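Local coordinates for protein putative methylase (Clostridium difficile, PDB 3LDU) that probably methylates guanine in ribosomal RNA, using N-terminal ferredoxin-like and THUMP regions that probably bind RNA, and binds GTP in its methyltransferase domain, at residues 53-57 and 219-224. Residues are numbered along the deposited sequence.
Sequences NMWLR and NMAPGL
One carbonyl takes both terminal nitrogens of an arginine: R57 NH1 (2.9 Å) and NH2 (3.0 Å) both donate hydrogen bonds to M220 O. R57 reaches it with chi1 m and chi2 and chi3 t; P222 CD lies over one guanidinium face, 3.6 Å from NH1. A backbone hydrogen bond, G223 N to M54 O (3.0 Å), adds to these at the C-terminal end of helix 48-55, which L56 leaves (phi/psi -74/122). M54 CA lies 4.3 Å from G223 CA, and W55 CA 5.0 Å from A221 CA; both CB bonds point away and the side chains curl back. At G223 an ideal CB would clash with N53 O, 2.8 Å away. A221 CB sits 3.6 Å from the centroid of the six-membered W55 ring (chi1 m, chi2 103°), almost on its normal, a CH-pi contact. M54, a selenomethionine (chi1 t, chi2 p, chi3 p), brings SE to 4.2 Å from L224 CD1. Residues 219-224 start at N219, the positive-phi C-prime residue of a Schellman motif ending helix 208-217, run extended through M220, and fold into a type I turn, A221-L224. Helix C-terminus against turn is here a buried interdomain junction, joining the RlmL ferredoxin-like region to the Rossmann-like methyltransferase domain.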
ATOM      1  N   ASN A  53      -7.278   1.659  -8.334  1.00 18.25           N
ATOM      2  CA  ASN A  53      -5.906   1.356  -8.725  1.00 19.82           C
ATOM      3  C   ASN A  53      -5.081   2.619  -8.954  1.00 21.70           C
ATOM      4  O   ASN A  53      -3.901   2.677  -8.602  1.00 21.35           O
ATOM      5  CB  ASN A  53      -5.898   0.499 -10.003  1.00 18.08           C
ATOM      6  CG  ASN A  53      -6.186  -0.945  -9.714  1.00 22.73           C
ATOM      7  OD1 ASN A  53      -5.382  -1.625  -9.079  1.00 18.41           O
ATOM      8  ND2 ASN A  53      -7.342  -1.431 -10.165  1.00 19.76           N
HETATM    9  N   MSE A  54      -5.709   3.642  -9.524  1.00 21.57           N
HETATM   10  CA  MSE A  54      -4.984   4.866  -9.868  1.00 21.87           C
HETATM   11  C   MSE A  54      -4.560   5.652  -8.633  1.00 19.19           C
HETATM   12  O   MSE A  54      -3.449   6.209  -8.580  1.00 23.21           O
HETATM   13  CB  MSE A  54      -5.855   5.763 -10.745  1.00 26.71           C
HETATM   14  CG  MSE A  54      -5.205   7.077 -11.160  1.00 28.48           C
HETATM   15 SE   MSE A  54      -3.559   6.848 -12.203  0.60 33.83          SE
HETATM   16  CE  MSE A  54      -4.060   5.390 -13.297  1.00 23.66           C
ATOM     17  N   TRP A  55      -5.459   5.708  -7.652  1.00 20.93           N
ATOM     18  CA  TRP A  55      -5.363   6.698  -6.584  1.00 21.16           C
ATOM     19  C   TRP A  55      -5.009   6.162  -5.196  1.00 20.15           C
ATOM     20  O   TRP A  55      -4.455   6.900  -4.380  1.00 21.28           O
ATOM     21  CB  TRP A  55      -6.664   7.517  -6.503  1.00 22.53           C
ATOM     22  CG  TRP A  55      -6.762   8.555  -7.590  1.00 21.27           C
ATOM     23  CD1 TRP A  55      -7.513   8.489  -8.740  1.00 22.85           C
ATOM     24  CD2 TRP A  55      -6.035   9.781  -7.652  1.00 23.50           C
ATOM     25  NE1 TRP A  55      -7.309   9.624  -9.494  1.00 24.29           N
ATOM     26  CE2 TRP A  55      -6.405  10.430  -8.851  1.00 21.41           C
ATOM     27  CE3 TRP A  55      -5.111  10.410  -6.805  1.00 23.57           C
ATOM     28  CZ2 TRP A  55      -5.888  11.673  -9.217  1.00 20.63           C
ATOM     29  CZ3 TRP A  55      -4.596  11.633  -7.172  1.00 25.38           C
ATOM     30  CH2 TRP A  55      -4.983  12.255  -8.366  1.00 24.44           C
ATOM     31  N   LEU A  56      -5.330   4.903  -4.905  1.00 18.53           N
ATOM     32  CA  LEU A  56      -5.094   4.417  -3.542  1.00 18.75           C
ATOM     33  C   LEU A  56      -3.602   4.182  -3.257  1.00 19.74           C
ATOM     34  O   LEU A  56      -2.945   3.395  -3.952  1.00 21.05           O
ATOM     35  CB  LEU A  56      -5.909   3.137  -3.288  1.00 15.66           C
ATOM     36  CG  LEU A  56      -7.419   3.325  -3.367  1.00 19.25           C
ATOM     37  CD1 LEU A  56      -8.110   1.965  -3.164  1.00 23.22           C
ATOM     38  CD2 LEU A  56      -7.908   4.341  -2.333  1.00 22.74           C
ATOM     39  N   ARG A  57      -3.077   4.859  -2.229  1.00 18.09           N
ATOM     40  CA  ARG A  57      -1.663   4.758  -1.857  1.00 18.19           C
ATOM     41  C   ARG A  57      -1.399   3.726  -0.775  1.00 18.85           C
ATOM     42  O   ARG A  57      -0.265   3.285  -0.614  1.00 22.53           O
ATOM     43  CB  ARG A  57      -1.140   6.113  -1.374  1.00 16.58           C
ATOM     44  CG  ARG A  57      -1.434   7.250  -2.321  1.00 19.60           C
ATOM     45  CD  ARG A  57      -0.830   8.558  -1.854  1.00 24.09           C
ATOM     46  NE  ARG A  57      -1.374   9.691  -2.601  1.00 23.67           N
ATOM     47  CZ  ARG A  57      -0.810  10.205  -3.683  1.00 20.87           C
ATOM     48  NH1 ARG A  57       0.327   9.687  -4.157  1.00 23.62           N
ATOM     49  NH2 ARG A  57      -1.387  11.225  -4.301  1.00 23.91           N
ATOM     50  N   ASN A 219      -0.149  16.017  -5.481  1.00 22.22           N
ATOM     51  CA  ASN A 219      -1.338  15.246  -5.883  1.00 25.13           C
ATOM     52  C   ASN A 219      -1.087  14.391  -7.126  1.00 28.25           C
ATOM     53  O   ASN A 219      -1.914  14.329  -8.038  1.00 24.58           O
ATOM     54  CB  ASN A 219      -2.539  16.179  -6.111  1.00 24.30           C
ATOM     55  CG  ASN A 219      -3.871  15.449  -6.043  1.00 29.21           C
ATOM     56  OD1 ASN A 219      -4.040  14.508  -5.268  1.00 35.19           O
ATOM     57  ND2 ASN A 219      -4.827  15.887  -6.851  1.00 35.85           N
HETATM   58  N   MSE A 220       0.072  13.751  -7.171  1.00 23.11           N
HETATM   59  CA  MSE A 220       0.377  12.801  -8.233  1.00 23.60           C
HETATM   60  C   MSE A 220      -0.143  11.422  -7.841  1.00 24.42           C
HETATM   61  O   MSE A 220       0.249  10.874  -6.821  1.00 21.97           O
HETATM   62  CB  MSE A 220       1.881  12.729  -8.480  1.00 24.89           C
HETATM   63  CG  MSE A 220       2.257  11.703  -9.541  1.00 24.53           C
HETATM   64 SE   MSE A 220       4.190  11.601  -9.765  0.80 32.85          SE
HETATM   65  CE  MSE A 220       4.454  13.374 -10.520  1.00 33.76           C
ATOM     66  N   ALA A 221      -1.025  10.860  -8.660  1.00 19.34           N
ATOM     67  CA  ALA A 221      -1.627   9.574  -8.344  1.00 16.60           C
ATOM     68  C   ALA A 221      -0.559   8.491  -8.326  1.00 15.93           C
ATOM     69  O   ALA A 221       0.322   8.479  -9.190  1.00 22.09           O
ATOM     70  CB  ALA A 221      -2.705   9.232  -9.411  1.00 20.70           C
ATOM     71  N   PRO A 222      -0.641   7.555  -7.357  1.00 19.64           N
ATOM     72  CA  PRO A 222       0.376   6.502  -7.259  1.00 26.14           C
ATOM     73  C   PRO A 222       0.460   5.648  -8.514  1.00 29.18           C
ATOM     74  O   PRO A 222       1.555   5.212  -8.875  1.00 34.39           O
ATOM     75  CB  PRO A 222      -0.092   5.651  -6.064  1.00 22.81           C
ATOM     76  CG  PRO A 222      -1.512   6.071  -5.809  1.00 25.98           C
ATOM     77  CD  PRO A 222      -1.599   7.502  -6.241  1.00 22.18           C
ATOM     78  N   GLY A 223      -0.668   5.431  -9.184  1.00 21.86           N
ATOM     79  CA  GLY A 223      -0.694   4.528 -10.334  1.00 28.83           C
ATOM     80  C   GLY A 223      -0.389   5.165 -11.680  1.00 29.03           C
ATOM     81  O   GLY A 223      -0.519   4.521 -12.723  1.00 25.59           O
ATOM     82  N   LEU A 224       0.029   6.428 -11.660  1.00 23.83           N
ATOM     83  CA  LEU A 224       0.149   7.223 -12.886  1.00 24.59           C
ATOM     84  C   LEU A 224       1.171   6.668 -13.868  1.00 32.71           C
ATOM     85  O   LEU A 224       0.979   6.747 -15.083  1.00 37.08           O
ATOM     86  CB  LEU A 224       0.484   8.677 -12.538  1.00 30.72           C
ATOM     87  CG  LEU A 224       0.240   9.790 -13.558  1.00 38.04           C
ATOM     88  CD1 LEU A 224      -1.205   9.813 -14.091  1.00 36.51           C
ATOM     89  CD2 LEU A 224       0.630  11.131 -12.941  1.00 42.76           C
TER